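Local coordinates for secreted protein (Streptomyces lividans TK24, PDB 5LXZ), which is a copper metalloradical enzyme of the AA5 family, related to galactose oxidase, and probably oxidises an alcohol group of a glycan or similar substrate, at residues Ile519-Ala532 and Gly565-Val579. The protein carries 1 engineered substitution. Numbering follows the deposited sequence.
Sequences IARGGSGTFTSRAA and GDKLTVTVPSGKNLV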
ATOM      1  N   ILE A 519      -1.194 -17.681  22.639  1.00 10.11           N
ATOM      2  CA  ILE A 519      -1.366 -16.916  23.873  1.00 10.14           C
ATOM      3  C   ILE A 519      -2.476 -15.909  23.639  1.00 10.07           C
ATOM      4  O   ILE A 519      -2.397 -15.096  22.709  1.00  9.14           O
ATOM      5  CB  ILE A 519      -0.093 -16.169  24.332  1.00 10.32           C
ATOM      6  CG1 ILE A 519       1.125 -17.134  24.366  1.00 10.23           C
ATOM      7  CG2 ILE A 519      -0.316 -15.498  25.701  1.00 10.64           C
ATOM      8  CD1 ILE A 519       2.448 -16.422  24.593  1.00 10.32           C
ATOM      9  N   ALA A 520      -3.485 -15.974  24.472  1.00  9.34           N
ATOM     10  CA  ALA A 520      -4.643 -15.076  24.380  1.00  8.95           C
ATOM     11  C   ALA A 520      -4.317 -13.725  24.952  1.00  8.79           C
ATOM     12  O   ALA A 520      -3.468 -13.579  25.813  1.00  9.07           O
ATOM     13  CB  ALA A 520      -5.804 -15.628  25.129  1.00  9.66           C
ATOM     14  N   ARG A 521      -5.013 -12.720  24.434  1.00  8.07           N
ATOM     15  CA  ARG A 521      -4.992 -11.406  25.039  1.00  7.94           C
ATOM     16  C   ARG A 521      -5.302 -11.528  26.519  1.00  8.12           C
ATOM     17  O   ARG A 521      -6.213 -12.221  26.918  1.00  8.18           O
ATOM     18  CB  ARG A 521      -6.019 -10.509  24.394  1.00  7.92           C
ATOM     19  CG  ARG A 521      -5.634 -10.001  23.005  1.00  7.75           C
ATOM     20  CD  ARG A 521      -6.669  -9.039  22.460  1.00  7.47           C
ATOM     21  NE  ARG A 521      -7.927  -9.702  22.243  1.00  7.49           N
ATOM     22  CZ  ARG A 521      -8.260 -10.443  21.191  1.00  7.98           C
ATOM     23  NH1 ARG A 521      -7.563 -10.417  20.070  1.00  8.00           N
ATOM     24  NH2 ARG A 521      -9.391 -11.131  21.225  1.00  8.83           N
ATOM     25  N   GLY A 522      -4.486 -10.844  27.300  1.00  8.73           N
ATOM     26  CA  GLY A 522      -4.580 -10.876  28.761  1.00  9.67           C
ATOM     27  C   GLY A 522      -4.034 -12.123  29.402  1.00 10.86           C
ATOM     28  O   GLY A 522      -4.069 -12.229  30.619  1.00 12.29           O
ATOM     29  N   GLY A 523      -3.495 -13.034  28.591  1.00 10.30           N
ATOM     30  CA  GLY A 523      -2.934 -14.296  29.035  1.00 10.45           C
ATOM     31  C   GLY A 523      -1.436 -14.274  28.948  1.00 10.47           C
ATOM     32  O   GLY A 523      -0.831 -13.342  28.378  1.00 10.04           O
ATOM     33  N   SER A 524      -0.843 -15.335  29.489  1.00 10.92           N
ATOM     34  CA  SER A 524       0.598 -15.436  29.564  1.00 11.73           C
ATOM     35  C   SER A 524       1.102 -16.719  28.967  1.00 11.54           C
ATOM     36  O   SER A 524       0.381 -17.675  28.861  1.00 12.81           O
ATOM     37  CB  SER A 524       1.045 -15.348  31.042  1.00 12.25           C
ATOM     38  OG  SER A 524       0.693 -14.100  31.611  1.00 13.55           O
ATOM     39  N   GLY A 525       2.347 -16.692  28.512  1.00 12.06           N
ATOM     40  CA  GLY A 525       3.053 -17.878  28.028  1.00 12.14           C
ATOM     41  C   GLY A 525       4.497 -17.806  28.451  1.00 12.43           C
ATOM     42  O   GLY A 525       5.030 -16.733  28.719  1.00 12.08           O
ATOM     43  N   THR A 526       5.091 -18.993  28.634  1.00 13.71           N
ATOM     44  CA  THR A 526       6.450 -19.109  29.131  1.00 14.38           C
ATOM     45  C   THR A 526       7.313 -19.723  28.039  1.00 13.38           C
ATOM     46  O   THR A 526       6.933 -20.671  27.362  1.00 15.59           O
ATOM     47  CB  THR A 526       6.468 -19.934  30.436  1.00 15.71           C
ATOM     48  OG1 THR A 526       5.683 -19.259  31.423  1.00 17.28           O
ATOM     49  CG2 THR A 526       7.877 -20.071  31.005  1.00 17.57           C
ATOM     50  N   PHE A 527       8.484 -19.135  27.882  1.00 12.87           N
ATOM     51  CA  PHE A 527       9.472 -19.480  26.889  1.00 13.52           C
ATOM     52  C   PHE A 527      10.779 -19.776  27.617  1.00 14.35           C
ATOM     53  O   PHE A 527      10.962 -19.382  28.762  1.00 15.12           O
ATOM     54  CB  PHE A 527       9.671 -18.298  25.930  1.00 14.09           C
ATOM     55  CG  PHE A 527       8.470 -18.002  25.096  1.00 14.25           C
ATOM     56  CD1 PHE A 527       7.403 -17.292  25.628  1.00 14.36           C
ATOM     57  CD2 PHE A 527       8.390 -18.485  23.780  1.00 14.94           C
ATOM     58  CE1 PHE A 527       6.275 -17.023  24.850  1.00 14.81           C
ATOM     59  CE2 PHE A 527       7.263 -18.226  23.005  1.00 15.41           C
ATOM     60  CZ  PHE A 527       6.217 -17.489  23.555  1.00 14.69           C
ATOM     61  N   THR A 528      11.679 -20.449  26.924  1.00 15.58           N
ATOM     62  CA  THR A 528      13.028 -20.678  27.437  1.00 16.55           C
ATOM     63  C   THR A 528      14.013 -19.728  26.805  1.00 16.10           C
ATOM     64  O   THR A 528      14.104 -19.622  25.570  1.00 16.98           O
ATOM     65  CB  THR A 528      13.450 -22.122  27.178  1.00 17.61           C
ATOM     66  OG1 THR A 528      12.509 -22.988  27.818  1.00 20.23           O
ATOM     67  CG2 THR A 528      14.858 -22.430  27.712  1.00 18.97           C
ATOM     68  N   SER A 529      14.779 -19.057  27.649  1.00 17.11           N
ATOM     69  CA  SER A 529      15.923 -18.305  27.187  1.00 17.30           C
ATOM     70  C   SER A 529      17.015 -18.418  28.240  1.00 18.07           C
ATOM     71  O   SER A 529      16.812 -17.963  29.357  1.00 17.83           O
ATOM     72  CB  SER A 529      15.589 -16.831  27.002  1.00 17.08           C
ATOM     73  OG  SER A 529      16.747 -16.119  26.615  1.00 18.37           O
ATOM     74  N   ARG A 530      18.140 -19.013  27.875  1.00 19.58           N
ATOM     75  CA  ARG A 530      19.324 -18.971  28.758  1.00 23.16           C
ATOM     76  C   ARG A 530      19.715 -17.525  29.098  1.00 23.05           C
ATOM     77  O   ARG A 530      20.180 -17.238  30.211  1.00 24.87           O
ATOM     78  CB  ARG A 530      20.483 -19.731  28.121  1.00 25.44           C
ATOM     79  CG  ARG A 530      20.231 -21.228  28.049  1.00 29.46           C
ATOM     80  CD  ARG A 530      21.403 -21.958  27.401  1.00 32.64           C
ATOM     81  NE  ARG A 530      21.573 -21.585  25.990  1.00 34.99           N
ATOM     82  CZ  ARG A 530      20.914 -22.117  24.955  1.00 35.95           C
ATOM     83  NH1 ARG A 530      20.001 -23.074  25.120  1.00 37.59           N
ATOM     84  NH2 ARG A 530      21.167 -21.676  23.726  1.00 37.88           N
ATOM     85  N   ALA A 531      19.459 -16.603  28.168  1.00 19.44           N
ATOM     86  CA  ALA A 531      19.686 -15.178  28.372  1.00 19.21           C
ATOM     87  C   ALA A 531      18.478 -14.424  28.936  1.00 17.48           C
ATOM     88  O   ALA A 531      18.394 -13.201  28.805  1.00 17.73           O
ATOM     89  CB  ALA A 531      20.092 -14.564  27.040  1.00 19.91           C
ATOM     90  N   ALA A 532      17.546 -15.118  29.583  1.00 17.30           N
ATOM     91  CA  ALA A 532      16.333 -14.467  30.072  1.00 18.04           C
ATOM     92  C   ALA A 532      16.590 -13.250  30.950  1.00 19.55           C
ATOM     93  O   ALA A 532      15.919 -12.240  30.816  1.00 18.07           O
ATOM     94  CB  ALA A 532      15.411 -15.449  30.783  1.00 19.10           C
ATOM     95  N   GLY A 565      15.442 -17.448  36.116  1.00 20.90           N
ATOM     96  CA  GLY A 565      16.351 -18.477  35.616  1.00 21.07           C
ATOM     97  C   GLY A 565      16.343 -18.429  34.103  1.00 21.60           C
ATOM     98  O   GLY A 565      16.529 -17.361  33.523  1.00 23.61           O
ATOM     99  N   ASP A 566      16.123 -19.568  33.466  1.00 20.31           N
ATOM    100  CA  ASP A 566      16.116 -19.629  32.008  1.00 21.46           C
ATOM    101  C   ASP A 566      14.683 -19.533  31.441  1.00 20.20           C
ATOM    102  O   ASP A 566      14.471 -19.905  30.286  1.00 21.93           O
ATOM    103  CB  ASP A 566      16.851 -20.883  31.503  1.00 23.83           C
ATOM    104  CG  ASP A 566      16.133 -22.194  31.833  1.00 27.84           C
ATOM    105  OD1 ASP A 566      15.200 -22.208  32.671  1.00 30.37           O
ATOM    106  OD2 ASP A 566      16.513 -23.257  31.238  1.00 32.27           O
ATOM    107  N   LYS A 567      13.732 -19.089  32.270  1.00 18.41           N
ATOM    108  CA  LYS A 567      12.315 -19.006  31.893  1.00 17.80           C
ATOM    109  C   LYS A 567      11.889 -17.551  31.778  1.00 16.80           C
ATOM    110  O   LYS A 567      12.176 -16.727  32.652  1.00 17.27           O
ATOM    111  CB  LYS A 567      11.427 -19.712  32.905  1.00 19.76           C
ATOM    112  CG  LYS A 567      11.692 -21.204  33.054  1.00 22.81           C
ATOM    113  CD  LYS A 567      11.325 -22.044  31.840  1.00 24.26           C
ATOM    114  CE  LYS A 567      11.250 -23.525  32.207  0.50 24.99           C
ATOM    115  NZ  LYS A 567      12.511 -24.013  32.842  0.50 25.50           N
ATOM    116  N   LEU A 568      11.261 -17.234  30.647  1.00 14.04           N
ATOM    117  CA  LEU A 568      10.737 -15.919  30.372  1.00 14.04           C
ATOM    118  C   LEU A 568       9.231 -16.045  30.213  1.00 12.55           C
ATOM    119  O   LEU A 568       8.767 -16.737  29.318  1.00 13.03           O
ATOM    120  CB  LEU A 568      11.360 -15.416  29.088  1.00 14.76           C
ATOM    121  CG  LEU A 568      11.013 -13.969  28.810  1.00 16.38           C
ATOM    122  CD1 LEU A 568      11.799 -13.005  29.692  1.00 17.71           C
ATOM    123  CD2 LEU A 568      11.272 -13.640  27.358  1.00 16.43           C
ATOM    124  N   THR A 569       8.481 -15.395  31.098  1.00 12.37           N
ATOM    125  CA  THR A 569       7.006 -15.401  31.028  1.00 12.70           C
ATOM    126  C   THR A 569       6.581 -14.065  30.470  1.00 12.08           C
ATOM    127  O   THR A 569       6.928 -13.043  31.003  1.00 12.86           O
ATOM    128  CB  THR A 569       6.396 -15.636  32.389  1.00 14.15           C
ATOM    129  OG1 THR A 569       6.832 -16.944  32.786  1.00 15.76           O
ATOM    130  CG2 THR A 569       4.891 -15.610  32.343  1.00 14.98           C
ATOM    131  N   VAL A 570       5.768 -14.094  29.432  1.00 11.35           N
ATOM    132  CA  VAL A 570       5.294 -12.859  28.791  1.00 11.64           C
ATOM    133  C   VAL A 570       3.789 -12.793  28.915  1.00 11.08           C
ATOM    134  O   VAL A 570       3.137 -13.822  28.974  1.00 11.54           O
ATOM    135  CB  VAL A 570       5.714 -12.803  27.307  1.00 11.28           C
ATOM    136  CG1 VAL A 570       7.205 -12.995  27.171  1.00 11.28           C
ATOM    137  CG2 VAL A 570       5.004 -13.843  26.466  1.00 11.37           C
ATOM    138  N   THR A 571       3.248 -11.581  28.907  1.00 10.68           N
ATOM    139  CA  THR A 571       1.795 -11.402  29.000  1.00 10.40           C
ATOM    140  C   THR A 571       1.359 -10.516  27.839  1.00  9.60           C
ATOM    141  O   THR A 571       1.898  -9.463  27.631  1.00 10.60           O
ATOM    142  CB  THR A 571       1.397 -10.785  30.359  1.00 11.50           C
ATOM    143  OG1 THR A 571       1.892 -11.644  31.419  1.00 12.10           O
ATOM    144  CG2 THR A 571      -0.099 -10.667  30.519  1.00 12.00           C
ATOM    145  N   VAL A 572       0.364 -10.988  27.107  1.00  8.72           N
ATOM    146  CA  VAL A 572      -0.158 -10.262  25.970  1.00  8.73           C
ATOM    147  C   VAL A 572      -1.117  -9.199  26.489  1.00  8.76           C
ATOM    148  O   VAL A 572      -1.998  -9.491  27.289  1.00  9.62           O
ATOM    149  CB  VAL A 572      -0.875 -11.232  25.006  1.00  8.66           C
ATOM    150  CG1 VAL A 572      -1.480 -10.480  23.826  1.00  8.83           C
ATOM    151  CG2 VAL A 572       0.104 -12.263  24.458  1.00  8.68           C
ATOM    152  N   PRO A 573      -1.012  -7.971  25.970  1.00  8.11           N
ATOM    153  CA  PRO A 573      -1.932  -6.936  26.396  1.00  8.62           C
ATOM    154  C   PRO A 573      -3.390  -7.249  26.056  1.00  8.02           C
ATOM    155  O   PRO A 573      -3.676  -8.018  25.148  1.00  8.54           O
ATOM    156  CB  PRO A 573      -1.517  -5.731  25.548  1.00  8.53           C
ATOM    157  CG  PRO A 573      -0.117  -5.940  25.275  1.00  8.52           C
ATOM    158  CD  PRO A 573       0.112  -7.417  25.207  1.00  8.34           C
ATOM    159  N   SER A 574      -4.288  -6.633  26.805  1.00  8.33           N
ATOM    160  CA  SER A 574      -5.695  -6.649  26.512  1.00  8.22           C
ATOM    161  C   SER A 574      -6.032  -5.734  25.332  1.00  8.11           C
ATOM    162  O   SER A 574      -5.409  -4.708  25.134  1.00  8.99           O
ATOM    163  CB  SER A 574      -6.502  -6.170  27.694  1.00  8.73           C
ATOM    164  OG  SER A 574      -6.351  -7.092  28.787  1.00  9.79           O
ATOM    165  N   GLY A 575      -7.109  -6.088  24.642  1.00  7.55           N
ATOM    166  CA  GLY A 575      -7.771  -5.214  23.688  1.00  7.45           C
ATOM    167  C   GLY A 575      -7.573  -5.703  22.256  1.00  7.03           C
ATOM    168  O   GLY A 575      -6.467  -5.653  21.745  1.00  7.24           O
ATOM    169  N   LYS A 576      -8.622  -6.222  21.634  1.00  7.53           N
ATOM    170  CA  LYS A 576      -8.610  -6.679  20.260  1.00  7.98           C
ATOM    171  C   LYS A 576      -8.363  -5.563  19.244  1.00  8.23           C
ATOM    172  O   LYS A 576      -7.975  -5.839  18.126  1.00  8.75           O
ATOM    173  CB  LYS A 576      -9.954  -7.379  19.994  1.00  8.60           C
ATOM    174  CG  LYS A 576     -10.091  -8.121  18.686  1.00  9.35           C
ATOM    175  CD  LYS A 576     -11.426  -8.917  18.653  1.00  9.71           C
ATOM    176  CE  LYS A 576     -11.768  -9.413  17.276  1.00 10.91           C
ATOM    177  NZ  LYS A 576     -10.867 -10.485  16.837  1.00 11.77           N
ATOM    178  N   ASN A 577      -8.590  -4.329  19.637  1.00  8.18           N
ATOM    179  CA  ASN A 577      -8.253  -3.221  18.749  1.00  8.67           C
ATOM    180  C   ASN A 577      -6.761  -2.964  18.708  1.00  9.54           C
ATOM    181  O   ASN A 577      -6.308  -2.289  17.794  1.00 12.04           O
ATOM    182  CB  ASN A 577      -8.963  -1.945  19.135  1.00  8.79           C
ATOM    183  CG  ASN A 577     -10.476  -2.022  19.022  1.00  9.28           C
ATOM    184  OD1 ASN A 577     -10.994  -2.838  18.275  1.00 11.58           O
ATOM    185  ND2 ASN A 577     -11.180  -1.198  19.784  1.00 10.27           N
ATOM    186  N   LEU A 578      -6.015  -3.373  19.721  1.00  7.96           N
ATOM    187  CA  LEU A 578      -4.596  -3.251  19.788  1.00  8.24           C
ATOM    188  C   LEU A 578      -3.928  -4.524  19.271  1.00  7.77           C
ATOM    189  O   LEU A 578      -3.094  -4.491  18.362  1.00  9.02           O
ATOM    190  CB  LEU A 578      -4.177  -2.986  21.251  1.00  8.43           C
ATOM    191  CG  LEU A 578      -2.668  -2.965  21.533  1.00  8.98           C
ATOM    192  CD1 LEU A 578      -1.954  -1.865  20.734  1.00  9.39           C
ATOM    193  CD2 LEU A 578      -2.415  -2.893  23.030  1.00  9.82           C
ATOM    194  N   VAL A 579      -4.211  -5.642  19.926  1.00  7.25           N
ATOM    195  CA  VAL A 579      -3.655  -6.933  19.591  1.00  7.36           C
ATOM    196  C   VAL A 579      -4.696  -7.639  18.739  1.00  7.52           C
ATOM    197  O   VAL A 579      -5.518  -8.389  19.235  1.00  7.80           O
ATOM    198  CB  VAL A 579      -3.302  -7.770  20.823  1.00  7.56           C
ATOM    199  CG1 VAL A 579      -2.517  -8.968  20.388  1.00  7.69           C
ATOM    200  CG2 VAL A 579      -2.513  -6.945  21.837  1.00  7.87           C
TER
HETATM  201  O   HOH W   1     -10.767 -12.537  19.085  1.00 16.86           O
HETATM  202  O   HOH W   2      18.757 -15.865  32.510  1.00 28.93           O
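Arg-521 NH1 is held by two acceptors: Val-579 O at 3.0 Å, and Ser-581 OG just beyond segment 565-579. The donor is nearly in line with the Val-579 C=O (172°). Val-579 O lies 16° out of the guanidinium plane. NH2 meets, in plane, a water shared with Lys-576 NZ, which fixes the rotation of the guanidinium. Lys-576 CB sits 3.7 Å above the guanidinium plane, over its centre; a bend at chi3 (-65°) turns the arginine tip across the lysine chain.

From this anchor, strands 524-528 and 567-571 pair antiparallel. Gly-525/Val-570 and Phe-527/Leu-568 are the hydrogen-bonded pairs, each exchanging two backbone bonds, with Val-570 N to Gly-525 O at 2.8 Å. On the Thr-526 face, two hydroxyl pairs bridge the non-hydrogen-bonded positions: Ser-524 OG to Thr-571 OG1 at 2.7 Å, and Thr-526 OG1 to Thr-569 OG1 at 2.9 Å.

The face of Phe-527, Leu-568 and Val-570 is apolar. Val-570 CG2 lies 3.8 Å from Phe-527 CE1, the two side chains crossing at about a right angle, and Met-586 of strand 582-590 touches both. Beyond the strand ends, Ile-519 CG2 presses on Val-572 CG2 at 3.5 Å, closer than carbons normally pack.

Strand 524-528 is the outermost strand on this side of the galactose oxidase-like early set domain sheet; hydroxyl pairs outside and hydrocarbon inside imply an amphipathic sheet edge, with the arginine binding its loop to the turn at 575-579.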